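PDB 6P1F: copper chaperone PCu(A)C from Methylosinus trichosporium OB3b, which binds copper through a histidine brace and probably serves as a copper chaperone in a methane-oxidizing bacterium. Local coordinates for residues W14-L19 against Q26-V31; G43-D48 against T102-K107; A98-L103 against T112-V117. All coordinates share one frame; numbering follows the deposited sequence.

Contact 1 (W14-L19 against Q26-V31)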
loop_
_atom_site.group_PDB
_atom_site.type_symbol
_atom_site.label_atom_id
_atom_site.label_comp_id
_atom_site.label_asym_id
_atom_site.label_seq_id
_atom_site.Cartn_x
_atom_site.Cartn_y
_atom_site.Cartn_z
ATOM N N TRP A 14 4.061 5.140 -2.178
ATOM C CA TRP A 14 3.735 6.042 -3.268
ATOM C C TRP A 14 2.771 5.341 -4.203
ATOM O O TRP A 14 2.668 4.121 -4.168
ATOM C CB TRP A 14 4.998 6.472 -4.045
ATOM C CG TRP A 14 5.755 5.365 -4.746
ATOM C CD1 TRP A 14 6.637 4.483 -4.188
ATOM C CD2 TRP A 14 5.683 5.032 -6.143
ATOM N NE1 TRP A 14 7.110 3.602 -5.157
ATOM C CE2 TRP A 14 6.559 3.947 -6.362
ATOM C CE3 TRP A 14 4.968 5.567 -7.230
ATOM C CZ2 TRP A 14 6.754 3.384 -7.645
ATOM C CZ3 TRP A 14 5.160 5.001 -8.502
ATOM C CH2 TRP A 14 6.032 3.921 -8.684
ATOM N N LEU A 15 2.092 6.116 -5.034
ATOM C CA LEU A 15 1.156 5.513 -6.000
ATOM C C LEU A 15 1.256 6.211 -7.330
ATOM O O LEU A 15 1.672 7.372 -7.426
ATOM C CB LEU A 15 -0.276 5.575 -5.469
ATOM C CG LEU A 15 -0.910 6.940 -5.170
ATOM C CD1 LEU A 15 -1.687 7.517 -6.371
ATOM C CD2 LEU A 15 -1.859 6.812 -3.966
ATOM N N ARG A 16 0.898 5.483 -8.376
ATOM C CA ARG A 16 0.703 6.069 -9.691
ATOM C C ARG A 16 -0.648 6.714 -9.777
ATOM O O ARG A 16 -1.673 6.058 -9.534
ATOM C CB ARG A 16 0.817 4.986 -10.756
ATOM C CG ARG A 16 2.202 4.519 -10.997
ATOM C CD ARG A 16 2.171 3.350 -11.946
ATOM N NE ARG A 16 3.474 3.077 -12.541
ATOM C CZ ARG A 16 3.714 2.053 -13.351
ATOM N NH1 ARG A 16 2.730 1.206 -13.646
ATOM N NH2 ARG A 16 4.926 1.861 -13.857
ATOM N N ALA A 17 -0.690 7.995 -10.139
ATOM C CA ALA A 17 -1.977 8.656 -10.238
ATOM C C ALA A 17 -2.806 7.915 -11.289
ATOM O O ALA A 17 -2.248 7.432 -12.266
ATOM C CB ALA A 17 -1.809 10.106 -10.604
ATOM N N PRO A 18 -4.123 7.799 -11.075
ATOM C CA PRO A 18 -4.919 7.146 -12.125
ATOM C C PRO A 18 -4.879 7.934 -13.439
ATOM O O PRO A 18 -4.835 9.176 -13.458
ATOM C CB PRO A 18 -6.339 7.096 -11.541
ATOM C CG PRO A 18 -6.347 8.100 -10.426
ATOM C CD PRO A 18 -4.934 8.238 -9.932
ATOM N N LEU A 19 -4.841 7.186 -14.530
ATOM C CA LEU A 19 -4.914 7.775 -15.849
ATOM C C LEU A 19 -6.223 8.525 -16.028
ATOM O O LEU A 19 -7.244 8.240 -15.367
ATOM C CB LEU A 19 -4.767 6.700 -16.927
ATOM C CG LEU A 19 -3.414 6.012 -17.120
ATOM C CD1 LEU A 19 -3.593 4.706 -17.896
ATOM C CD2 LEU A 19 -2.480 6.942 -17.867
ATOM N N GLN A 26 -2.214 1.894 -8.965
ATOM C CA GLN A 26 -1.355 0.994 -8.201
ATOM C C GLN A 26 -0.586 1.771 -7.167
ATOM O O GLN A 26 -0.120 2.862 -7.430
ATOM C CB GLN A 26 -0.409 0.245 -9.110
ATOM C CG GLN A 26 -1.156 -0.694 -10.038
ATOM C CD GLN A 26 -0.274 -1.747 -10.670
ATOM O OE1 GLN A 26 0.963 -1.725 -10.553
ATOM N NE2 GLN A 26 -0.917 -2.703 -11.350
ATOM N N LEU A 27 -0.492 1.182 -5.980
ATOM C CA LEU A 27 0.234 1.745 -4.859
ATOM C C LEU A 27 1.390 0.804 -4.502
ATOM O O LEU A 27 1.271 -0.401 -4.604
ATOM C CB LEU A 27 -0.697 1.941 -3.667
ATOM C CG LEU A 27 -0.051 2.450 -2.372
ATOM C CD1 LEU A 27 -0.951 3.456 -1.632
ATOM C CD2 LEU A 27 0.332 1.283 -1.510
ATOM N N TYR A 28 2.528 1.378 -4.097
ATOM C CA TYR A 28 3.697 0.600 -3.779
ATOM C C TYR A 28 4.299 1.057 -2.468
ATOM O O TYR A 28 4.464 2.244 -2.265
ATOM C CB TYR A 28 4.750 0.743 -4.880
ATOM C CG TYR A 28 4.190 0.625 -6.272
ATOM C CD1 TYR A 28 3.995 -0.626 -6.859
ATOM C CD2 TYR A 28 3.838 1.762 -6.980
ATOM C CE1 TYR A 28 3.487 -0.717 -8.148
ATOM C CE2 TYR A 28 3.345 1.682 -8.258
ATOM C CZ TYR A 28 3.175 0.426 -8.837
ATOM O OH TYR A 28 2.680 0.288 -10.114
ATOM N N MET A 29 4.569 0.134 -1.563
ATOM C CA MET A 29 5.214 0.502 -0.312
ATOM C C MET A 29 6.026 -0.669 0.179
ATOM O O MET A 29 5.664 -1.819 -0.049
ATOM C CB MET A 29 4.177 0.888 0.747
ATOM C CG MET A 29 3.131 -0.210 1.006
ATOM S SD MET A 29 1.804 0.431 2.094
ATOM C CE MET A 29 0.644 -0.957 2.058
ATOM N N LEU A 30 7.114 -0.378 0.877
ATOM C CA LEU A 30 7.894 -1.424 1.519
ATOM C C LEU A 30 7.319 -1.649 2.895
ATOM O O LEU A 30 7.255 -0.703 3.689
ATOM C CB LEU A 30 9.367 -0.979 1.587
ATOM C CG LEU A 30 10.320 -1.767 2.489
ATOM C CD1 LEU A 30 10.309 -3.242 2.160
ATOM C CD2 LEU A 30 11.710 -1.189 2.242
ATOM N N VAL A 31 6.837 -2.862 3.166
ATOM C CA VAL A 31 6.277 -3.157 4.487
ATOM C C VAL A 31 7.217 -4.084 5.227
ATOM O O VAL A 31 7.622 -5.124 4.700
ATOM C CB VAL A 31 4.903 -3.834 4.358
ATOM C CG1 VAL A 31 4.312 -4.122 5.748
ATOM C CG2 VAL A 31 3.949 -2.969 3.536
#

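Contact 2 (G43-D48 against T102-K107)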
loop_
_atom_site.group_PDB
_atom_site.type_symbol
_atom_site.label_atom_id
_atom_site.label_comp_id
_atom_site.label_asym_id
_atom_site.label_seq_id
_atom_site.Cartn_x
_atom_site.Cartn_y
_atom_site.Cartn_z
ATOM N N GLY A 43 -6.560 -3.995 6.703
ATOM C CA GLY A 43 -7.444 -2.962 6.202
ATOM C C GLY A 43 -6.678 -1.770 5.708
ATOM O O GLY A 43 -5.568 -1.488 6.190
ATOM N N VAL A 44 -7.271 -1.068 4.740
ATOM C CA VAL A 44 -6.738 0.208 4.279
ATOM C C VAL A 44 -7.918 1.145 4.209
ATOM O O VAL A 44 -8.809 0.959 3.389
ATOM C CB VAL A 44 -6.068 0.102 2.925
ATOM C CG1 VAL A 44 -5.620 1.466 2.448
ATOM C CG2 VAL A 44 -4.893 -0.882 2.986
ATOM N N LYS A 45 -7.939 2.144 5.079
ATOM C CA LYS A 45 -9.119 2.987 5.189
ATOM C C LYS A 45 -8.868 4.296 4.465
ATOM O O LYS A 45 -7.889 4.961 4.707
ATOM C CB LYS A 45 -9.475 3.249 6.653
ATOM C CG LYS A 45 -9.801 1.967 7.430
ATOM C CD LYS A 45 -10.290 2.280 8.838
ATOM C CE LYS A 45 -9.279 3.115 9.629
ATOM N NZ LYS A 45 -9.708 3.310 11.049
ATOM N N SER A 46 -9.767 4.638 3.552
ATOM C CA SER A 46 -9.653 5.890 2.851
ATOM C C SER A 46 -10.988 6.288 2.273
ATOM O O SER A 46 -11.759 5.432 1.844
ATOM C CB SER A 46 -8.649 5.788 1.715
ATOM O OG SER A 46 -8.598 7.019 1.010
ATOM N N ALA A 47 -11.231 7.596 2.233
ATOM C CA ALA A 47 -12.437 8.107 1.614
ATOM C C ALA A 47 -12.214 8.266 0.107
ATOM O O ALA A 47 -13.139 8.617 -0.622
ATOM C CB ALA A 47 -12.841 9.439 2.247
ATOM N N ASP A 48 -10.987 8.013 -0.347
ATOM C CA ASP A 48 -10.625 8.216 -1.746
ATOM C C ASP A 48 -11.039 7.040 -2.616
ATOM O O ASP A 48 -11.218 7.212 -3.811
ATOM C CB ASP A 48 -9.109 8.440 -1.923
ATOM C CG ASP A 48 -8.626 9.774 -1.357
ATOM O OD1 ASP A 48 -9.465 10.614 -0.988
ATOM O OD2 ASP A 48 -7.393 9.984 -1.301
ATOM N N THR A 102 -5.366 5.082 6.071
ATOM C CA THR A 102 -4.969 4.452 7.319
ATOM C C THR A 102 -4.760 2.955 7.119
ATOM O O THR A 102 -5.648 2.275 6.626
ATOM C CB THR A 102 -6.008 4.702 8.405
ATOM O OG1 THR A 102 -6.102 6.126 8.609
ATOM C CG2 THR A 102 -5.588 4.038 9.694
ATOM N N LEU A 103 -3.588 2.452 7.497
ATOM C CA LEU A 103 -3.329 1.009 7.450
ATOM C C LEU A 103 -3.698 0.393 8.778
ATOM O O LEU A 103 -3.385 0.956 9.818
ATOM C CB LEU A 103 -1.873 0.737 7.153
ATOM C CG LEU A 103 -1.338 1.428 5.895
ATOM C CD1 LEU A 103 0.154 1.031 5.681
ATOM C CD2 LEU A 103 -2.154 1.112 4.665
ATOM N N VAL A 104 -4.350 -0.768 8.751
ATOM C CA VAL A 104 -4.720 -1.445 9.991
ATOM C C VAL A 104 -3.984 -2.765 10.087
ATOM O O VAL A 104 -4.166 -3.626 9.224
ATOM C CB VAL A 104 -6.218 -1.718 10.049
ATOM C CG1 VAL A 104 -6.596 -2.379 11.400
ATOM C CG2 VAL A 104 -6.988 -0.411 9.835
ATOM N N PHE A 105 -3.131 -2.903 11.095
ATOM C CA PHE A 105 -2.432 -4.159 11.347
ATOM C C PHE A 105 -3.058 -4.858 12.532
ATOM O O PHE A 105 -3.377 -4.235 13.544
ATOM C CB PHE A 105 -0.928 -3.934 11.575
ATOM C CG PHE A 105 -0.237 -3.385 10.380
ATOM C CD1 PHE A 105 0.366 -4.242 9.477
ATOM C CD2 PHE A 105 -0.206 -2.013 10.135
ATOM C CE1 PHE A 105 1.010 -3.755 8.351
ATOM C CE2 PHE A 105 0.418 -1.518 8.995
ATOM C CZ PHE A 105 1.031 -2.385 8.124
ATOM N N GLU A 106 -3.312 -6.150 12.368
ATOM C CA GLU A 106 -3.936 -6.958 13.392
ATOM C C GLU A 106 -3.239 -6.848 14.750
ATOM O O GLU A 106 -3.903 -6.676 15.774
ATOM C CB GLU A 106 -3.943 -8.413 12.920
ATOM C CG GLU A 106 -4.643 -9.356 13.853
ATOM C CD GLU A 106 -4.714 -10.736 13.238
ATOM O OE1 GLU A 106 -3.712 -11.484 13.324
ATOM O OE2 GLU A 106 -5.755 -11.049 12.625
ATOM N N LYS A 107 -1.914 -6.908 14.764
ATOM C CA LYS A 107 -1.179 -6.850 16.026
ATOM C C LYS A 107 -0.709 -5.437 16.301
ATOM O O LYS A 107 -1.010 -4.865 17.369
ATOM C CB LYS A 107 0.006 -7.815 16.010
ATOM C CG LYS A 107 -0.387 -9.257 15.743
ATOM C CD LYS A 107 -1.450 -9.746 16.726
ATOM C CE LYS A 107 -1.777 -11.225 16.502
ATOM N NZ LYS A 107 -2.724 -11.729 17.537
#

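Contact 3 (A98-L103 against T112-V117)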
loop_
_atom_site.group_PDB
_atom_site.type_symbol
_atom_site.label_atom_id
_atom_site.label_comp_id
_atom_site.label_asym_id
_atom_site.label_seq_id
_atom_site.Cartn_x
_atom_site.Cartn_y
_atom_site.Cartn_z
ATOM N N ALA A 98 0.041 14.073 -1.804
ATOM C CA ALA A 98 -0.029 12.759 -1.172
ATOM C C ALA A 98 -1.466 12.413 -0.936
ATOM O O ALA A 98 -2.328 13.285 -0.880
ATOM C CB ALA A 98 0.775 12.716 0.156
ATOM N N ALA A 99 -1.721 11.114 -0.794
ATOM C CA ALA A 99 -3.042 10.578 -0.522
ATOM C C ALA A 99 -3.048 9.952 0.876
ATOM O O ALA A 99 -2.250 9.055 1.153
ATOM C CB ALA A 99 -3.413 9.519 -1.591
ATOM N N GLU A 100 -3.895 10.477 1.757
ATOM C CA GLU A 100 -3.969 9.992 3.134
ATOM C C GLU A 100 -4.770 8.715 3.239
ATOM O O GLU A 100 -5.878 8.616 2.711
ATOM C CB GLU A 100 -4.597 11.059 4.033
ATOM C CG GLU A 100 -4.694 10.636 5.521
ATOM C CD GLU A 100 -5.256 11.745 6.418
ATOM O OE1 GLU A 100 -6.443 12.099 6.273
ATOM O OE2 GLU A 100 -4.501 12.272 7.256
ATOM N N MET A 101 -4.196 7.710 3.880
ATOM C CA MET A 101 -4.976 6.514 4.142
ATOM C C MET A 101 -4.503 5.859 5.436
ATOM O O MET A 101 -3.374 6.032 5.865
ATOM C CB MET A 101 -4.871 5.551 2.954
ATOM C CG MET A 101 -3.449 5.075 2.709
ATOM S SD MET A 101 -3.271 4.292 1.075
ATOM C CE MET A 101 -3.297 5.738 -0.007
ATOM N N THR A 102 -5.366 5.082 6.071
ATOM C CA THR A 102 -4.969 4.452 7.319
ATOM C C THR A 102 -4.760 2.955 7.119
ATOM O O THR A 102 -5.648 2.275 6.626
ATOM C CB THR A 102 -6.008 4.702 8.405
ATOM O OG1 THR A 102 -6.102 6.126 8.609
ATOM C CG2 THR A 102 -5.588 4.038 9.694
ATOM N N LEU A 103 -3.588 2.452 7.497
ATOM C CA LEU A 103 -3.329 1.009 7.450
ATOM C C LEU A 103 -3.698 0.393 8.778
ATOM O O LEU A 103 -3.385 0.956 9.818
ATOM C CB LEU A 103 -1.873 0.737 7.153
ATOM C CG LEU A 103 -1.338 1.428 5.895
ATOM C CD1 LEU A 103 0.154 1.031 5.681
ATOM C CD2 LEU A 103 -2.154 1.112 4.665
ATOM N N THR A 112 -1.597 6.028 10.044
ATOM C CA THR A 112 -2.054 6.803 8.893
ATOM C C THR A 112 -0.872 7.274 8.083
ATOM O O THR A 112 0.043 7.927 8.614
ATOM C CB THR A 112 -2.888 8.006 9.357
ATOM O OG1 THR A 112 -4.055 7.532 10.068
ATOM C CG2 THR A 112 -3.310 8.856 8.165
ATOM N N ILE A 113 -0.859 6.933 6.801
ATOM C CA ILE A 113 0.254 7.263 5.943
ATOM C C ILE A 113 -0.176 8.277 4.899
ATOM O O ILE A 113 -1.385 8.457 4.647
ATOM C CB ILE A 113 0.818 6.032 5.218
ATOM C CG1 ILE A 113 -0.219 5.487 4.235
ATOM C CG2 ILE A 113 1.216 4.943 6.234
ATOM C CD1 ILE A 113 0.361 4.428 3.318
ATOM N N ASP A 114 0.820 8.902 4.268
ATOM C CA ASP A 114 0.564 9.865 3.189
ATOM C C ASP A 114 1.324 9.354 1.985
ATOM O O ASP A 114 2.527 9.501 1.863
ATOM C CB ASP A 114 1.012 11.296 3.580
ATOM C CG ASP A 114 0.602 11.682 4.975
ATOM O OD1 ASP A 114 -0.536 12.121 5.134
ATOM O OD2 ASP A 114 1.436 11.563 5.903
ATOM N N ALA A 115 0.612 8.642 1.114
ATOM C CA ALA A 115 1.289 8.013 -0.000
ATOM C C ALA A 115 1.525 9.043 -1.088
ATOM O O ALA A 115 0.571 9.708 -1.503
ATOM C CB ALA A 115 0.430 6.846 -0.526
ATOM N N ALA A 116 2.776 9.183 -1.521
ATOM C CA ALA A 116 3.117 10.204 -2.519
ATOM C C ALA A 116 2.374 9.910 -3.820
ATOM O O ALA A 116 2.468 8.790 -4.320
ATOM C CB ALA A 116 4.619 10.219 -2.777
ATOM N N VAL A 117 1.692 10.906 -4.385
ATOM C CA VAL A 117 1.043 10.710 -5.691
ATOM C C VAL A 117 2.056 11.005 -6.778
ATOM O O VAL A 117 2.528 12.140 -6.867
ATOM C CB VAL A 117 -0.181 11.620 -5.868
ATOM C CG1 VAL A 117 -0.805 11.398 -7.254
ATOM C CG2 VAL A 117 -1.198 11.405 -4.758
#

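Contact 1 (W14-L19 against Q26-V31)
Tyr-28 leans on one face of the Trp-14 indole, with neither ring lying flat on the other. The ring planes meet at 38°, and Tyr-28 CD2 dips to 3.4 Å from Trp-14 CZ2. Closer to the backbone, Tyr-28 CB sits over the five-membered ring of Trp-14, 4.1 Å from its centroid, in a CH-pi contact; the broad indole suits its place by offering a face for both. Trp-14 CG stands between its own backbone N and carbonyl carbon (chi1 63°), which swings the large ring back toward the neighbouring strand. An alanine in place of Trp-14 would probably open a gap beside Tyr-28 CB and CD2. Arg-16 comes in at the far end of the phenol: its guanidinium stands nearly upright to the tyrosine ring, and Tyr-28 OH lies over one guanidinium face, 3.6 Å from Arg-16 NH1. That hydroxyl, which a phenylalanine would lack, gives its proton to Gln-26 OE1 at 2.7 Å, while Arg-16 NE bonds to the carbonyl of Ala-122. On the opposite sheet face the apolar Leu-15 and Leu-27 meet in the buried interior, CB to CB at 4.1 Å. The backbones pair antiparallel: Trp-14 and Tyr-28 exchange two bonds, and Arg-16 N binds Gln-26 O at 3.0 Å. The contact belongs to the hairpin of strands 8-16 and 24-33; strand 73-89, paired with 24-33, touches Tyr-28 through Pro-79 and His-83, a zinc ligand in a metal-bound structure but empty here, whereas Leu-15 and Leu-27 face Ala-99 and Met-101 of strand 98-105.

Contact 2 (G43-D48 against T102-K107)
Lys-45 runs alongside Thr-102, both side chains leaving the same face of the sheet. Its CB lies 3.9 Å from Thr-102 O, at the foot of the pair. From there the chain extends and then turns about its CG-CD bond (chi3 -57°), which brings CE back down on the threonine, 3.8 Å from Thr-102 CG2. The same CE comes within 4.2 Å of Val-104 CG2, so the lysine's hydrocarbon arm lies across two neighbouring branched side chains. Beyond it, NZ forms a salt bridge with Glu-110. Lysine suits this exposed place because its methylenes can rest on apolar groups while the charge stays at the surface. On the other face Val-44 and Leu-103 stand side by side, Val-44 CG2 meeting Leu-103 CD2 at 3.8 Å, two aliphatic residues on the inward face, with Leu-103 buried. Between the two faces the backbones run antiparallel. Lys-45 and Thr-102 share two short bonds, Lys-45 N to Thr-102 O at 2.8 Å and Thr-102 N to Lys-45 O at 2.9 Å. The pairing slackens at Gly-43: Val-104 N still binds Gly-43 O, yet the return bond from Gly-43 N to Val-104 O is weak at 3.5 Å. Past the strand, Ser-46 OG accepts from Asp-48 N, an ST turn that leads the chain away. Strand 98-105 lies between strand 39-45 and strand 109-118, where Leu-103 bonds to Val-111; inward, Val-44 packs on Phe-49, Val-52 and Phe-54 of strand 49-55, and Leu-103 reaches Ile-10 of strand 8-16.

Contact 3 (A98-L103 against T112-V117)
The carboxylate of Glu-100 has the methyl of Thr-112 to one side of its plane, Thr-112 CG2 standing 3.7 Å from Glu-100 OE2. Glu-100 CG, anti to its backbone N (chi1 -179°), rests on the same methyl at 3.5 Å. The Asp-114 carboxylate flanks it, with Asp-114 OD1 4.5 Å from Glu-100 OE2; such a like-charged neighbour could slightly raise the glutamate's pKa. Further along this mostly polar face, Thr-102 OG1 and Thr-112 OG1 join in a 2.9 Å hydrogen bond, and at the other end the small Ala-98 touches Asp-114 CB with its methyl. The reverse face is apolar and buried. Met-101 CG lies 3.6 Å from Ile-113 CG1, and the flexible thioether chain then bends so that its CE reaches Ala-115 CB at 3.9 Å. The Leu-103 side chain crosses that of Ile-113 at about a right angle, CD1 near CG2. Four backbone bonds fasten the strands, two in each of the pairs Ala-99/Ala-115 and Met-101/Ile-113. These are two-faced strands joined as an antiparallel beta hairpin, its buried face in the core of the cupredoxin-like PCu(A)C domain, the part of the longer protein present here; the other face carries Asp-114 close to His-1, which with His-12 binds copper in a metal-bound structure but is empty in this chain.

Following the chain from the N terminus, contact 1 closes first, completing the hairpin of strands 8-16 and 24-33 before the next contact opens. Contact 2 spans much further, drawing strand 39-45 to strand 98-105 across some fifty residues that include strands 49-55 and 73-89. Contact 3 then closes the local hairpin of strands 98-105 and 109-118; it begins where contact 2 ends, and the two share Thr-102 and Leu-103. Strand 109-118 in turn runs parallel to strand 8-16, with a probable hydrogen bond from Leu-15 N to Ala-116 O, joining contact 3 to contact 1. Met-29 packing on Leu-103 ties contact 1 to contact 2 through the core.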